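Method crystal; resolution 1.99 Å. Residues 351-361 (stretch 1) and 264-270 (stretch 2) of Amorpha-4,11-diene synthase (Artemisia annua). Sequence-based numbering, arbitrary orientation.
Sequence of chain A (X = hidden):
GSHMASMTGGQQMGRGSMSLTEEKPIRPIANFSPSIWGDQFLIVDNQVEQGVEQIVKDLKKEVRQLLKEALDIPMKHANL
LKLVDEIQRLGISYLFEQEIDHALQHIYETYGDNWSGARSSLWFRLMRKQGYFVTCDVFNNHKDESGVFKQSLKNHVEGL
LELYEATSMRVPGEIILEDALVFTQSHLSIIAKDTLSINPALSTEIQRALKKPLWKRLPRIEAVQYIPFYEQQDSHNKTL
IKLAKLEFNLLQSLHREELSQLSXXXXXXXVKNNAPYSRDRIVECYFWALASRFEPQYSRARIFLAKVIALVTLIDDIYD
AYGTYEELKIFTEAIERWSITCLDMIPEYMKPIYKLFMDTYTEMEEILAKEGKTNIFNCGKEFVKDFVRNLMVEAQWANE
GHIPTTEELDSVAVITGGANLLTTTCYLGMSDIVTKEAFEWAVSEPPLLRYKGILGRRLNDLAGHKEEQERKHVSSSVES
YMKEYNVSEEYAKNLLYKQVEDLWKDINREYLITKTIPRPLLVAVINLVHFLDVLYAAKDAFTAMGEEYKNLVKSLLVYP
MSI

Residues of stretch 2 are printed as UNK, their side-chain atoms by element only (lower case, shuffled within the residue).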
# COMPACT_ATOMS: atom_id res chain seq x y z
N LYS A 351 14.87 27.93 7.97
CA LYS A 351 15.53 28.17 6.68
C LYS A 351 16.00 26.89 5.96
O LYS A 351 15.70 26.72 4.77
CB LYS A 351 16.65 29.20 6.81
CG LYS A 351 16.16 30.60 7.19
CD LYS A 351 17.28 31.65 7.10
CE LYS A 351 16.71 33.06 7.22
NZ LYS A 351 17.72 34.11 6.85
N PRO A 352 16.72 25.99 6.67
CA PRO A 352 17.20 24.81 5.92
C PRO A 352 16.08 23.96 5.34
O PRO A 352 16.22 23.39 4.26
CB PRO A 352 17.95 23.99 6.99
CG PRO A 352 18.35 25.02 8.04
CD PRO A 352 17.20 26.00 8.07
N ILE A 353 14.96 23.89 6.04
CA ILE A 353 13.87 23.02 5.62
C ILE A 353 13.14 23.68 4.45
O ILE A 353 12.69 23.01 3.53
CB ILE A 353 12.89 22.73 6.78
CG1 ILE A 353 13.64 22.08 7.97
CG2 ILE A 353 11.76 21.81 6.31
CD1 ILE A 353 14.49 23.05 8.84
N TYR A 354 13.03 25.01 4.49
CA TYR A 354 12.39 25.72 3.40
C TYR A 354 13.22 25.53 2.14
O TYR A 354 12.68 25.31 1.06
CB TYR A 354 12.21 27.20 3.71
CG TYR A 354 11.25 27.89 2.75
CD1 TYR A 354 9.87 27.72 2.87
CD2 TYR A 354 11.72 28.71 1.72
CE1 TYR A 354 8.99 28.34 2.00
CE2 TYR A 354 10.85 29.34 0.85
CZ TYR A 354 9.49 29.15 0.99
OH TYR A 354 8.62 29.77 0.11
N LYS A 355 14.54 25.62 2.30
CA LYS A 355 15.48 25.41 1.19
C LYS A 355 15.41 24.00 0.60
O LYS A 355 15.36 23.83 -0.62
CB LYS A 355 16.91 25.69 1.68
CG LYS A 355 17.99 25.43 0.63
CD LYS A 355 17.88 26.38 -0.57
CE LYS A 355 19.07 26.20 -1.52
NZ LYS A 355 18.70 26.50 -2.94
N LEU A 356 15.43 22.99 1.46
CA LEU A 356 15.31 21.60 0.99
C LEU A 356 14.00 21.40 0.26
O LEU A 356 13.95 20.77 -0.81
CB LEU A 356 15.39 20.61 2.16
CG LEU A 356 15.45 19.13 1.76
CD1 LEU A 356 16.83 18.79 1.20
CD2 LEU A 356 15.12 18.23 2.95
N PHE A 357 12.93 21.93 0.84
CA PHE A 357 11.59 21.85 0.26
C PHE A 357 11.54 22.53 -1.12
O PHE A 357 11.08 21.94 -2.09
CB PHE A 357 10.60 22.51 1.22
CG PHE A 357 9.18 22.57 0.72
CD1 PHE A 357 8.26 21.62 1.11
CD2 PHE A 357 8.75 23.63 -0.07
CE1 PHE A 357 6.94 21.69 0.68
CE2 PHE A 357 7.44 23.69 -0.51
CZ PHE A 357 6.54 22.73 -0.14
N MET A 358 12.02 23.77 -1.20
CA MET A 358 11.94 24.52 -2.44
C MET A 358 12.80 23.88 -3.53
O MET A 358 12.36 23.80 -4.68
CB MET A 358 12.34 25.99 -2.23
CG MET A 358 11.22 26.84 -1.62
SD MET A 358 9.80 26.99 -2.72
CE MET A 358 8.46 26.57 -1.64
N ASP A 359 14.00 23.42 -3.17
CA ASP A 359 14.90 22.74 -4.11
C ASP A 359 14.28 21.46 -4.62
O ASP A 359 14.45 21.09 -5.79
CB ASP A 359 16.23 22.37 -3.43
CG ASP A 359 17.19 23.56 -3.30
OD1 ASP A 359 16.87 24.67 -3.79
OD2 ASP A 359 18.27 23.37 -2.70
N THR A 360 13.59 20.75 -3.74
CA THR A 360 13.01 19.47 -4.12
C THR A 360 11.84 19.67 -5.09
O THR A 360 11.76 19.01 -6.14
CB THR A 360 12.54 18.69 -2.86
OG1 THR A 360 13.66 18.45 -1.99
CG2 THR A 360 11.91 17.38 -3.25
N TYR A 361 10.94 20.58 -4.76
CA TYR A 361 9.81 20.84 -5.66
C TYR A 361 10.22 21.56 -6.94
O TYR A 361 9.65 21.30 -7.99
CB TYR A 361 8.68 21.59 -4.94
CG TYR A 361 7.80 20.64 -4.20
CD1 TYR A 361 6.81 19.93 -4.88
CD2 TYR A 361 7.97 20.40 -2.85
CE1 TYR A 361 6.01 19.02 -4.22
CE2 TYR A 361 7.16 19.49 -2.17
CZ TYR A 361 6.18 18.81 -2.86
OH TYR A 361 5.37 17.91 -2.20
N UNK A 264 22.01 9.23 0.03
CA UNK A 264 23.00 10.29 -0.23
C UNK A 264 22.37 11.67 -0.13
O UNK A 264 22.92 12.57 0.50
n UNK A 264 26.21 6.63 -4.06
c UNK A 264 25.90 7.26 -2.75
c UNK A 264 23.66 10.11 -1.60
c UNK A 264 25.14 8.57 -2.92
c UNK A 264 24.88 9.22 -1.57
N UNK A 265 21.23 11.82 -0.79
CA UNK A 265 20.41 13.03 -0.72
C UNK A 265 20.12 13.43 0.73
O UNK A 265 20.31 14.59 1.12
c UNK A 265 18.08 13.90 -1.40
c UNK A 265 15.04 15.53 -0.25
c UNK A 265 16.92 13.96 -0.56
c UNK A 265 14.56 14.70 0.74
c UNK A 265 18.03 15.01 -2.21
c UNK A 265 15.23 13.51 1.09
n UNK A 265 16.93 15.77 -1.90
c UNK A 265 19.10 12.78 -1.45
c UNK A 265 16.40 13.14 0.46
c UNK A 265 16.23 15.15 -0.89
N UNK A 266 19.67 12.46 1.52
CA UNK A 266 19.31 12.70 2.92
C UNK A 266 20.53 13.06 3.75
O UNK A 266 20.49 13.98 4.58
c UNK A 266 16.38 13.67 4.63
c UNK A 266 17.13 12.70 5.32
n UNK A 266 17.82 11.60 7.15
c UNK A 266 16.10 13.42 7.44
c UNK A 266 15.37 14.34 6.74
c UNK A 266 18.60 11.47 3.52
c UNK A 266 15.51 14.47 5.34
c UNK A 266 18.49 11.09 6.07
c UNK A 266 16.98 12.60 6.72
c UNK A 266 18.09 11.72 4.92
N UNK A 267 21.62 12.33 3.54
CA UNK A 267 22.85 12.59 4.28
C UNK A 267 23.38 13.99 3.98
O UNK A 267 23.99 14.62 4.84
n UNK A 267 27.73 11.35 6.13
c UNK A 267 27.72 11.23 4.65
c UNK A 267 26.33 10.84 4.14
c UNK A 267 25.27 11.84 4.59
c UNK A 267 23.91 11.55 3.94
N UNK A 268 23.15 14.48 2.76
CA UNK A 268 23.62 15.82 2.41
C UNK A 268 22.90 16.86 3.24
O UNK A 268 23.48 17.87 3.64
c UNK A 268 23.39 16.08 0.93
N UNK A 269 21.62 16.60 3.49
CA UNK A 269 20.79 17.52 4.26
C UNK A 269 21.29 17.69 5.70
O UNK A 269 21.08 18.75 6.32
c UNK A 269 19.32 17.09 4.22
c UNK A 269 16.77 19.61 6.59
c UNK A 269 17.50 20.15 5.54
c UNK A 269 16.85 18.25 6.87
c UNK A 269 17.68 17.43 6.09
c UNK A 269 18.32 19.32 4.77
c UNK A 269 18.42 17.96 5.04
N UNK A 270 21.96 16.66 6.20
CA UNK A 270 22.62 16.73 7.51
C UNK A 270 21.59 17.07 8.58
O UNK A 270 21.66 18.13 9.22
c UNK A 270 24.68 17.63 8.68
c UNK A 270 23.74 17.76 7.49
o UNK A 270 24.77 16.52 9.25
o UNK A 270 25.33 18.63 9.03
O HOH W 1 16.08 18.09 -3.25

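Position 264 carries four carbons in a row ending in nitrogen, an unbranched chain out of reach of stretch 1. This is lysine, and Lys-264 suits an exposed helical site where its charged end can remain in solvent.

Position 265 has one carbon followed by fused five- and six-membered rings holding eight carbons and one nitrogen. Its CA-to-CB bond points toward stretch 1, where the ring system meets Leu-356 and Thr-360. This is tryptophan. In Trp-265, CZ2 lies 4.0 Å from Leu-356 CD1, while Thr-360 OG1 approaches the ring edge, 3.7 Å from CZ2. The indole combines a broad apolar surface with an N-H group: NE1 of Trp-265 donates to water 1 at 2.8 Å, and the same water donates to OG1 of Thr-360, also at 2.8 Å. That hydroxyl in turn donates to its own helix, from Thr-360 OG1 to Leu-356 O at 2.6 Å, so it serves as both acceptor and donor.

Position 266 shows the same fused rings, with eight carbons and one nitrogen after the first carbon. Its CA-to-CB bond points away, yet the end of the side chain comes nearer to Leu-356. This is again tryptophan: CZ3 of Trp-266 reaches 4.5 Å from Leu-356 CD2, a marginal contact. The ring is buried, and its NE1 is hydrogen-bonded elsewhere in the structure.

Position 267, four carbons in a row ending in nitrogen, is exposed and out of reach. Lys-267 keeps its amine clear of the apolar contact.

Position 268 has a single side-chain carbon and touches nothing on stretch 1. Ala-268 suits a helix, adding little bulk at this exposed site.

Position 269 has one carbon and a six-carbon ring with no heteroatom, buried among Pro-352, Ile-353 and Leu-356. This is phenylalanine. Leu-356 CD2 sits 3.8 Å from the centroid of the Phe-269 ring, nearly along its normal, in a CH-pi contact. Pro-352 O, 3.7 Å from CE1 of Phe-269, and Ile-353 CG1, 4.2 Å from its CZ, lie at the ring edge. A flat ring without polar atoms suits this buried site: its face receives the leucine methyl and its edge meets the neighbouring turn.

Position 270 has two carbons, the second carrying two oxygens, and makes no contact across. Asp-270, the first residue to leave helical geometry, has positive phi, which aspartate tolerates better than most residues other than glycine and asparagine; its OD2 is hydrogen-bonded elsewhere in the structure.

The contact centres on Leu-356, which touches all three aromatic residues. No direct hydrogen bond joins the stretches: apolar packing is supplemented by the water between Trp-265 and Thr-360.

Stretch 2 264-270: KWWKAFD
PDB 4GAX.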